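Local coordinates for lipase-esterase related protein (Clostridium acetobutylicum, PDB 3E0X) that is of unconfirmed function but has an alpha/beta hydrolase fold and is probably a hydrolase of the lipase and esterase kind, at residues F121-K126 / V204-I209; I149-S154 / L230-K235; A196-L201 / T224-L229. One frame throughout, in Å; residues are numbered along the deposited sequence.

Interaction 1. Residues F121-K126 / V204-I209; sequences FDKLDK and VEYSEI
Tyr206, near the start of helix 204-213, reaches out from the helix and lays its ring along the turn formed by residues 121-124. This is the close-packed part of the contact. The edge of the Phe121 ring is directed at the face of the tyrosine in an offset edge-to-face pair, planes at 88° and centroids 5.6 Å apart, with Phe121 CD1 3.7 Å from Tyr206 CE2. The backbone of Phe121 joins in: its CA sits off-centre over the same ring, 4.2 Å from the centroid of Tyr206, a CH-pi contact. Tyr206 has CG anti to the carbonyl carbon (chi1 -59°), which extends its ring from the helix toward the turn. Both aromatic residues are buried; Ile178 and Thr202 pack against Phe121 as well. At the tip of the ring, Tyr206 OH accepts from Lys123 N at 2.9 Å. That N-H approaches near the ring plane, and the bond is bent, with an angle of 142° at the hydrogen. The type I turn from Phe121 to Leu124 brings this amide round to the hydroxyl.

Toward solvent the contact loosens. Lys123, extended beyond CG, crosses Glu205 at about a right angle, and its NZ meets Glu205 OE1 at 2.7 Å in a salt bridge that uses the syn lone pair of the carboxylate. The lysine is exposed and the glutamate partly so. Asp122 merely brushes the tyrosine, OD1 lying 3.8 Å from Tyr206 CE1, while the carboxylate forms a salt bridge with Arg120. The turn is thus held by ring packing and one neutral hydrogen bond at the ring's tip, while the charged pair at the exposed edge is probably weakened by water.

Interaction 2. Residues I149-S154 / L230-K235; sequences IDNPLS and LVVNAK
Val232 turns one methyl, CG1, into the angle between Asn151 and Ser154, and Val231 offers its own CG1 to the flank of Leu153, so two neighbouring valines meet the first turn of helix 152-158. Val231 CG1 stands anti to the backbone N (chi1 161°) and comes up against the root of the leucine rather than its tip, 3.6 Å from Leu153 CB. Val232 has a different rotamer, with CG1 anti to the carbonyl carbon (chi1 -58°), and this swings the methyl across to the N-terminal end of the opposing helix. There it lies 3.1 Å from Ser154 OG, a close approach of methyl to hydroxyl, and 3.4 Å from Asn151 ND2.

The amide of Asn151 crosses Val232 obliquely and has its two ends put to different uses. With CG anti to the backbone N (chi1 -173°), the side chain folds back so that OD1 caps its own helix, accepting from Leu153 N at 3.1 Å in the carbonyl plane, on a lone pair. The amide is thereby oriented with ND2 facing the other segment, where it donates to a water 3.0 Å from ND2; the same water donates to Val232 O, 2.8 Å away. No direct hydrogen bond spans the contact, so this single water carries its polar link while the methyl groups do the packing.

The junction joins the N-terminal end of helix 152-158 to the place where the chain leaves short helix 229-232 and, at the N-cap Asn233, starts helix 234-242. Glu34 touches both Leu153 and Ala234, Tyr157 from the next turn of helix 152-158 packs on Val231, and Phe228 lies against Ser154.

Interaction 3. Residues A196-L201 / T224-L229; sequences AKDELL and TGKHFL. With OXE (ortho-xylene), chain C.
Two loops, each following one of the adjacent parallel strands 191-196 and 217-222, run close together here, with CA atoms 4.6 Å apart at Glu199 and Lys226; a type I turn from Ala196 to Glu199 shapes the first. At its corner Asp198, CG in the crowded position between N and C (chi1 58°), presents its carboxylate to the backbone of the second. Asp198 OD1 accepts from Lys226 N at 2.9 Å, met from above the carboxylate plane, while Asp198 OD2 takes only a weak bond from Gly225 N, backed by a water that joins the two.

Glu199 and His227 are the heart of the contact. Bent at chi2, the glutamate brings OE1 within 2.8 Å of His227 ND1, in the imidazole plane and on the syn lone pair, in a nearly straight bond, 162° at the hydrogen. The carboxylate is turned 76° from the ring. Glu199 OE2 accepts from Leu201 N and Thr202 N, and OE1 from a water that also bonds Ala196 N and Lys226 O. Held this way, the carboxylate would favour a proton on ND1. Leu201 CD2 lies over one ring face, 3.8 Å from the His227 centroid, and ortho-xylene meets the far edge, its C1' 3.0 Å from His227 NE2.

The ring also touches Ser92 of the probable nucleophile elbow, consistent with a hydrolase Ser-His-acid site. The loops thus line the pocket at the strands' C-terminal ends, with helix 139-146 packed against Leu201 and helix 152-158 against Phe228.

From the N terminus, the chain passes the first five strands, ending at 109-115, and then enters the loop 121-126, where interaction 1 opens. Interaction 2 opens next, at 149-154, and interaction 3 at 196-201, just beyond strand 191-196. Helix 204-213 then closes interaction 1, the loop after strand 217-222 closes interaction 3, and residues 230-235 close interaction 2. Interaction 3 is therefore enclosed by interaction 2, and interaction 1 crosses both. Spatially, interaction 3 lies between and touches each: Leu201 packs on Leu124 and Tyr206, Gly225 on Val232. Together they tie the loop after strand 109-115 and helix 152-158 to the loops and helices that follow the last two strands.

Interaction 1. Residues F121-K126 / V204-I209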
loop_
_atom_site.group_PDB
_atom_site.type_symbol
_atom_site.label_atom_id
_atom_site.label_comp_id
_atom_site.label_asym_id
_atom_site.label_seq_id
_atom_site.Cartn_x
_atom_site.Cartn_y
_atom_site.Cartn_z
ATOM N N PHE A 121 -6.640 9.692 -7.000
ATOM C CA PHE A 121 -7.742 8.756 -7.188
ATOM C C PHE A 121 -8.982 9.531 -7.611
ATOM O O PHE A 121 -10.030 9.444 -6.969
ATOM C CB PHE A 121 -7.980 7.955 -5.900
ATOM C CG PHE A 121 -6.752 7.218 -5.421
ATOM C CD1 PHE A 121 -6.410 5.966 -5.939
ATOM C CD2 PHE A 121 -5.917 7.801 -4.479
ATOM C CE1 PHE A 121 -5.251 5.303 -5.505
ATOM C CE2 PHE A 121 -4.754 7.134 -4.035
ATOM C CZ PHE A 121 -4.428 5.877 -4.541
ATOM N N ASP A 122 -8.865 10.263 -8.716
ATOM C CA ASP A 122 -9.892 11.234 -9.116
ATOM C C ASP A 122 -11.140 10.644 -9.747
ATOM O O ASP A 122 -12.105 11.369 -9.958
ATOM C CB ASP A 122 -9.267 12.290 -10.035
ATOM C CG ASP A 122 -8.591 11.678 -11.234
ATOM O OD1 ASP A 122 -7.625 10.935 -11.033
ATOM O OD2 ASP A 122 -9.026 11.908 -12.385
ATOM N N LYS A 123 -11.120 9.348 -10.043
ATOM C CA LYS A 123 -12.256 8.719 -10.696
ATOM C C LYS A 123 -13.011 7.729 -9.798
ATOM O O LYS A 123 -13.857 6.973 -10.280
ATOM C CB LYS A 123 -11.847 8.081 -12.024
ATOM C CG LYS A 123 -11.398 9.093 -13.058
ATOM C CD LYS A 123 -11.340 8.498 -14.424
ATOM C CE LYS A 123 -10.749 9.522 -15.404
ATOM N NZ LYS A 123 -10.496 8.895 -16.732
ATOM N N LEU A 124 -12.741 7.773 -8.499
ATOM C CA LEU A 124 -13.474 6.931 -7.558
ATOM C C LEU A 124 -14.974 7.068 -7.789
ATOM O O LEU A 124 -15.495 8.170 -7.955
ATOM C CB LEU A 124 -13.128 7.303 -6.123
ATOM C CG LEU A 124 -11.742 6.858 -5.627
ATOM C CD1 LEU A 124 -11.342 7.575 -4.342
ATOM C CD2 LEU A 124 -11.640 5.339 -5.431
ATOM N N ASP A 125 -15.662 5.928 -7.768
ATOM C CA ASP A 125 -17.081 5.900 -8.120
ATOM C C ASP A 125 -17.865 6.968 -7.342
ATOM O O ASP A 125 -17.800 7.044 -6.102
ATOM C CB ASP A 125 -17.662 4.507 -7.822
ATOM C CG ASP A 125 -19.105 4.390 -8.248
ATOM O OD1 ASP A 125 -19.352 4.063 -9.438
ATOM O OD2 ASP A 125 -20.005 4.608 -7.397
ATOM N N LYS A 126 -18.596 7.812 -8.070
ATOM C CA LYS A 126 -19.225 8.959 -7.464
ATOM C C LYS A 126 -20.298 8.566 -6.470
ATOM O O LYS A 126 -20.375 9.159 -5.404
ATOM C CB LYS A 126 -19.826 9.911 -8.516
ATOM C CG LYS A 126 -18.830 10.442 -9.565
ATOM C CD LYS A 126 -17.535 10.994 -8.970
ATOM C CE LYS A 126 -16.521 11.243 -10.105
ATOM N NZ LYS A 126 -15.220 11.852 -9.677
ATOM N N VAL A 204 -6.296 0.933 -13.554
ATOM C CA VAL A 204 -5.002 0.751 -14.191
ATOM C C VAL A 204 -4.455 2.124 -14.659
ATOM O O VAL A 204 -3.235 2.376 -14.636
ATOM C CB VAL A 204 -5.061 -0.324 -15.295
ATOM C CG1 VAL A 204 -6.089 0.022 -16.347
ATOM C CG2 VAL A 204 -3.690 -0.543 -15.899
ATOM N N GLU A 205 -5.337 3.025 -15.069
ATOM C CA GLU A 205 -4.855 4.342 -15.524
ATOM C C GLU A 205 -4.061 5.110 -14.468
ATOM O O GLU A 205 -3.148 5.876 -14.802
ATOM C CB GLU A 205 -5.966 5.198 -16.106
ATOM C CG GLU A 205 -7.016 5.626 -15.118
ATOM C CD GLU A 205 -8.253 6.153 -15.832
ATOM O OE1 GLU A 205 -8.392 7.396 -15.915
ATOM O OE2 GLU A 205 -9.044 5.321 -16.364
ATOM N N TYR A 206 -4.358 4.863 -13.191
ATOM C CA TYR A 206 -3.594 5.523 -12.128
ATOM C C TYR A 206 -2.147 5.025 -12.125
ATOM O O TYR A 206 -1.218 5.789 -11.868
ATOM C CB TYR A 206 -4.215 5.268 -10.765
ATOM C CG TYR A 206 -5.647 5.713 -10.582
ATOM C CD1 TYR A 206 -6.219 6.764 -11.334
ATOM C CD2 TYR A 206 -6.418 5.108 -9.604
ATOM C CE1 TYR A 206 -7.537 7.156 -11.115
ATOM C CE2 TYR A 206 -7.722 5.493 -9.375
ATOM C CZ TYR A 206 -8.281 6.517 -10.135
ATOM O OH TYR A 206 -9.581 6.924 -9.902
ATOM N N SER A 207 -1.955 3.740 -12.378
ATOM C CA SER A 207 -0.621 3.147 -12.440
ATOM C C SER A 207 0.118 3.580 -13.707
ATOM O O SER A 207 1.354 3.746 -13.698
ATOM C CB SER A 207 -0.722 1.633 -12.325
ATOM O OG SER A 207 -0.919 1.247 -10.960
ATOM N N GLU A 208 -0.637 3.782 -14.787
ATOM C CA GLU A 208 -0.024 4.300 -16.025
ATOM C C GLU A 208 0.531 5.721 -15.809
ATOM O O GLU A 208 1.559 6.095 -16.381
ATOM C CB GLU A 208 -1.018 4.265 -17.195
ATOM C CG GLU A 208 -1.342 2.852 -17.667
ATOM C CD GLU A 208 -0.346 2.262 -18.678
ATOM O OE1 GLU A 208 0.755 2.834 -18.865
ATOM O OE2 GLU A 208 -0.660 1.207 -19.290
ATOM N N ILE A 209 -0.158 6.528 -15.013
ATOM C CA ILE A 209 0.342 7.865 -14.709
ATOM C C ILE A 209 1.658 7.775 -13.917
ATOM O O ILE A 209 2.606 8.512 -14.187
ATOM C CB ILE A 209 -0.728 8.721 -13.962
ATOM C CG1 ILE A 209 -1.856 9.129 -14.934
ATOM C CG2 ILE A 209 -0.093 9.927 -13.327
ATOM C CD1 ILE A 209 -3.044 9.648 -14.228
#

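Interaction 2. Residues I149-S154 / L230-K235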
loop_
_atom_site.group_PDB
_atom_site.type_symbol
_atom_site.label_atom_id
_atom_site.label_comp_id
_atom_site.label_asym_id
_atom_site.label_seq_id
_atom_site.Cartn_x
_atom_site.Cartn_y
_atom_site.Cartn_z
ATOM N N ILE A 149 -15.828 -12.966 -2.560
ATOM C CA ILE A 149 -15.117 -13.811 -1.606
ATOM C C ILE A 149 -15.226 -15.312 -1.894
ATOM O O ILE A 149 -14.971 -16.135 -1.018
ATOM C CB ILE A 149 -15.545 -13.503 -0.146
ATOM C CG1 ILE A 149 -17.078 -13.384 0.010
ATOM C CG2 ILE A 149 -14.876 -12.205 0.331
ATOM C CD1 ILE A 149 -17.905 -14.661 -0.359
ATOM N N ASP A 150 -15.567 -15.654 -3.128
ATOM C CA ASP A 150 -15.635 -17.052 -3.513
ATOM C C ASP A 150 -14.274 -17.754 -3.412
ATOM O O ASP A 150 -14.200 -18.929 -3.047
ATOM C CB ASP A 150 -16.175 -17.179 -4.932
ATOM C CG ASP A 150 -17.503 -16.519 -5.093
ATOM O OD1 ASP A 150 -18.510 -17.197 -4.815
ATOM O OD2 ASP A 150 -17.546 -15.316 -5.484
ATOM N N ASN A 151 -13.206 -17.047 -3.770
ATOM C CA ASN A 151 -11.858 -17.589 -3.580
ATOM C C ASN A 151 -11.622 -17.682 -2.067
ATOM O O ASN A 151 -11.762 -16.684 -1.362
ATOM C CB ASN A 151 -10.847 -16.658 -4.255
ATOM C CG ASN A 151 -9.436 -17.220 -4.259
ATOM O OD1 ASN A 151 -8.959 -17.761 -3.262
ATOM N ND2 ASN A 151 -8.749 -17.082 -5.399
ATOM N N PRO A 152 -11.307 -18.878 -1.545
ATOM C CA PRO A 152 -11.214 -19.007 -0.081
ATOM C C PRO A 152 -10.172 -18.049 0.535
ATOM O O PRO A 152 -10.337 -17.609 1.666
ATOM C CB PRO A 152 -10.797 -20.476 0.124
ATOM C CG PRO A 152 -10.299 -20.930 -1.180
ATOM C CD PRO A 152 -11.027 -20.157 -2.231
ATOM N N LEU A 153 -9.118 -17.747 -0.213
ATOM C CA LEU A 153 -8.123 -16.777 0.269
ATOM C C LEU A 153 -8.767 -15.408 0.439
ATOM O O LEU A 153 -8.511 -14.699 1.415
ATOM C CB LEU A 153 -6.944 -16.661 -0.714
ATOM C CG LEU A 153 -6.096 -17.928 -0.884
ATOM C CD1 LEU A 153 -5.175 -17.793 -2.067
ATOM C CD2 LEU A 153 -5.324 -18.219 0.391
ATOM N N SER A 154 -9.621 -15.055 -0.516
ATOM C CA SER A 154 -10.288 -13.770 -0.461
ATOM C C SER A 154 -11.205 -13.714 0.744
ATOM O O SER A 154 -11.256 -12.697 1.446
ATOM C CB SER A 154 -11.041 -13.507 -1.760
ATOM O OG SER A 154 -10.103 -13.347 -2.828
ATOM N N LEU A 230 -3.146 -8.984 -4.663
ATOM C CA LEU A 230 -2.053 -9.345 -3.722
ATOM C C LEU A 230 -2.375 -10.568 -2.859
ATOM O O LEU A 230 -1.492 -11.064 -2.132
ATOM C CB LEU A 230 -1.679 -8.156 -2.799
ATOM C CG LEU A 230 -2.566 -7.884 -1.560
ATOM C CD1 LEU A 230 -1.907 -6.822 -0.681
ATOM C CD2 LEU A 230 -4.023 -7.512 -1.855
ATOM N N VAL A 231 -3.653 -10.981 -2.870
ATOM C CA VAL A 231 -4.107 -12.140 -2.110
ATOM C C VAL A 231 -4.291 -13.338 -3.042
ATOM O O VAL A 231 -3.755 -14.425 -2.778
ATOM C CB VAL A 231 -5.441 -11.829 -1.380
ATOM C CG1 VAL A 231 -6.153 -13.116 -0.971
ATOM C CG2 VAL A 231 -5.170 -10.951 -0.192
ATOM N N VAL A 232 -5.007 -13.141 -4.145
ATOM C CA VAL A 232 -5.316 -14.265 -5.038
ATOM C C VAL A 232 -4.172 -14.614 -5.993
ATOM O O VAL A 232 -4.121 -15.734 -6.525
ATOM C CB VAL A 232 -6.624 -14.048 -5.837
ATOM C CG1 VAL A 232 -7.776 -13.827 -4.875
ATOM C CG2 VAL A 232 -6.510 -12.876 -6.798
ATOM N N ASN A 233 -3.276 -13.657 -6.228
ATOM C CA ASN A 233 -2.089 -13.951 -7.038
ATOM C C ASN A 233 -0.853 -13.421 -6.337
ATOM O O ASN A 233 -0.016 -12.742 -6.935
ATOM C CB ASN A 233 -2.208 -13.380 -8.469
ATOM C CG ASN A 233 -1.210 -14.015 -9.442
ATOM O OD1 ASN A 233 -0.381 -14.855 -9.045
ATOM N ND2 ASN A 233 -1.324 -13.663 -10.735
ATOM N N ALA A 234 -0.757 -13.742 -5.055
ATOM C CA ALA A 234 0.409 -13.331 -4.273
ATOM C C ALA A 234 1.711 -13.844 -4.894
ATOM O O ALA A 234 2.726 -13.141 -4.901
ATOM C CB ALA A 234 0.283 -13.824 -2.852
ATOM N N LYS A 235 1.697 -15.064 -5.412
ATOM C CA LYS A 235 2.906 -15.635 -6.011
ATOM C C LYS A 235 3.347 -14.808 -7.220
ATOM O O LYS A 235 4.532 -14.511 -7.372
ATOM C CB LYS A 235 2.670 -17.092 -6.394
ATOM C CG LYS A 235 3.906 -17.799 -6.936
ATOM C CD LYS A 235 3.600 -19.251 -7.338
ATOM C CE LYS A 235 4.902 -19.960 -7.674
ATOM N NZ LYS A 235 4.716 -21.316 -8.277
HETATM O O HOH W 1 -6.078 -17.670 -6.719
#

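Interaction 3. Residues A196-L201 / T224-L229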
loop_
_atom_site.group_PDB
_atom_site.type_symbol
_atom_site.label_atom_id
_atom_site.label_comp_id
_atom_site.label_asym_id
_atom_site.label_seq_id
_atom_site.Cartn_x
_atom_site.Cartn_y
_atom_site.Cartn_z
ATOM N N ALA A 196 -3.951 -4.889 -11.448
ATOM C CA ALA A 196 -4.783 -5.716 -12.325
ATOM C C ALA A 196 -5.613 -4.822 -13.252
ATOM O O ALA A 196 -6.217 -3.815 -12.809
ATOM C CB ALA A 196 -5.691 -6.580 -11.477
ATOM N N LYS A 197 -5.666 -5.213 -14.528
ATOM C CA LYS A 197 -6.382 -4.455 -15.542
ATOM C C LYS A 197 -7.863 -4.303 -15.215
ATOM O O LYS A 197 -8.472 -3.268 -15.547
ATOM C CB LYS A 197 -6.201 -5.136 -16.906
ATOM C CG LYS A 197 -6.896 -4.437 -18.083
ATOM C CD LYS A 197 -6.641 -5.251 -19.340
ATOM C CE LYS A 197 -7.491 -4.734 -20.509
ATOM N NZ LYS A 197 -7.461 -5.695 -21.648
ATOM N N ASP A 198 -8.436 -5.309 -14.557
ATOM C CA ASP A 198 -9.858 -5.291 -14.248
ATOM C C ASP A 198 -10.222 -4.505 -12.985
ATOM O O ASP A 198 -11.377 -4.527 -12.552
ATOM C CB ASP A 198 -10.416 -6.728 -14.221
ATOM C CG ASP A 198 -9.721 -7.637 -13.221
ATOM O OD1 ASP A 198 -8.744 -7.218 -12.591
ATOM O OD2 ASP A 198 -10.179 -8.796 -13.027
ATOM N N GLU A 199 -9.276 -3.768 -12.399
ATOM C CA GLU A 199 -9.621 -2.883 -11.272
ATOM C C GLU A 199 -10.782 -1.952 -11.543
ATOM O O GLU A 199 -10.826 -1.299 -12.604
ATOM C CB GLU A 199 -8.438 -1.990 -10.915
ATOM C CG GLU A 199 -7.438 -2.671 -10.026
ATOM C CD GLU A 199 -7.740 -2.504 -8.555
ATOM O OE1 GLU A 199 -6.893 -2.946 -7.751
ATOM O OE2 GLU A 199 -8.820 -1.955 -8.196
ATOM N N LEU A 200 -11.667 -1.858 -10.545
ATOM C CA LEU A 200 -12.694 -0.828 -10.465
ATOM C C LEU A 200 -12.304 0.299 -9.523
ATOM O O LEU A 200 -12.829 1.397 -9.624
ATOM C CB LEU A 200 -14.014 -1.439 -9.942
ATOM C CG LEU A 200 -14.676 -2.456 -10.852
ATOM C CD1 LEU A 200 -15.889 -2.997 -10.127
ATOM C CD2 LEU A 200 -15.124 -1.861 -12.177
ATOM N N LEU A 201 -11.418 0.013 -8.576
ATOM C CA LEU A 201 -11.106 0.957 -7.514
ATOM C C LEU A 201 -9.829 1.707 -7.815
ATOM O O LEU A 201 -9.897 2.890 -8.152
ATOM C CB LEU A 201 -11.036 0.227 -6.167
ATOM C CG LEU A 201 -10.927 1.088 -4.909
ATOM C CD1 LEU A 201 -12.225 1.884 -4.671
ATOM C CD2 LEU A 201 -10.615 0.193 -3.708
ATOM N N THR A 224 -6.072 -10.113 -14.665
ATOM C CA THR A 224 -7.157 -10.239 -13.697
ATOM C C THR A 224 -6.662 -10.217 -12.248
ATOM O O THR A 224 -5.452 -10.220 -11.992
ATOM C CB THR A 224 -7.936 -11.559 -13.927
ATOM O OG1 THR A 224 -7.057 -12.668 -13.682
ATOM C CG2 THR A 224 -8.500 -11.637 -15.354
ATOM N N GLY A 225 -7.608 -10.187 -11.310
ATOM C CA GLY A 225 -7.300 -10.213 -9.885
ATOM C C GLY A 225 -7.995 -9.093 -9.105
ATOM O O GLY A 225 -8.155 -9.181 -7.888
ATOM N N LYS A 226 -8.394 -8.027 -9.804
ATOM C CA LYS A 226 -9.036 -6.879 -9.164
ATOM C C LYS A 226 -8.236 -6.412 -7.932
ATOM O O LYS A 226 -7.002 -6.545 -7.931
ATOM C CB LYS A 226 -10.520 -7.189 -8.879
ATOM C CG LYS A 226 -11.332 -7.247 -10.173
ATOM C CD LYS A 226 -12.788 -7.669 -9.948
ATOM C CE LYS A 226 -13.525 -7.828 -11.292
ATOM N NZ LYS A 226 -14.744 -8.720 -11.177
ATOM N N HIS A 227 -8.890 -5.875 -6.906
ATOM C CA HIS A 227 -8.143 -5.193 -5.841
ATOM C C HIS A 227 -7.492 -6.178 -4.857
ATOM O O HIS A 227 -6.650 -5.785 -4.028
ATOM C CB HIS A 227 -9.042 -4.176 -5.128
ATOM C CG HIS A 227 -8.294 -3.098 -4.424
ATOM N ND1 HIS A 227 -7.397 -2.279 -5.068
ATOM C CD2 HIS A 227 -8.354 -2.671 -3.141
ATOM C CE1 HIS A 227 -6.898 -1.419 -4.192
ATOM N NE2 HIS A 227 -7.466 -1.634 -3.019
ATOM N N PHE A 228 -7.886 -7.452 -4.944
ATOM C CA PHE A 228 -7.260 -8.495 -4.122
ATOM C C PHE A 228 -6.201 -9.277 -4.896
ATOM O O PHE A 228 -5.854 -10.386 -4.517
ATOM C CB PHE A 228 -8.321 -9.419 -3.497
ATOM C CG PHE A 228 -8.591 -9.140 -2.032
ATOM C CD1 PHE A 228 -8.355 -7.883 -1.461
ATOM C CD2 PHE A 228 -9.154 -10.142 -1.239
ATOM C CE1 PHE A 228 -8.655 -7.649 -0.114
ATOM C CE2 PHE A 228 -9.439 -9.928 0.100
ATOM C CZ PHE A 228 -9.200 -8.684 0.676
ATOM N N LEU A 229 -5.655 -8.670 -5.946
ATOM C CA LEU A 229 -4.521 -9.250 -6.670
ATOM C C LEU A 229 -3.446 -9.757 -5.709
ATOM O O LEU A 229 -2.908 -10.839 -5.905
ATOM C CB LEU A 229 -3.914 -8.197 -7.604
ATOM C CG LEU A 229 -2.679 -8.592 -8.411
ATOM C CD1 LEU A 229 -2.987 -9.706 -9.429
ATOM C CD2 LEU A 229 -2.091 -7.353 -9.122
HETATM C C1 OXE C . -9.157 -1.245 -0.166
HETATM C C2 OXE C . -8.379 -2.111 0.748
HETATM C C3 OXE C . -8.945 -3.279 1.254
HETATM C C4 OXE C . -10.246 -3.616 0.866
HETATM C C5 OXE C . -10.996 -2.800 0.011
HETATM C C6 OXE C . -10.456 -1.617 -0.523
HETATM C "C1'" OXE C . -8.512 -0.000 -0.721
HETATM C "C2'" OXE C . -6.989 -1.710 1.135
HETATM O O HOH W 2 -4.987 -4.520 -8.674
HETATM O O HOH W 3 -10.500 -10.840 -11.251
#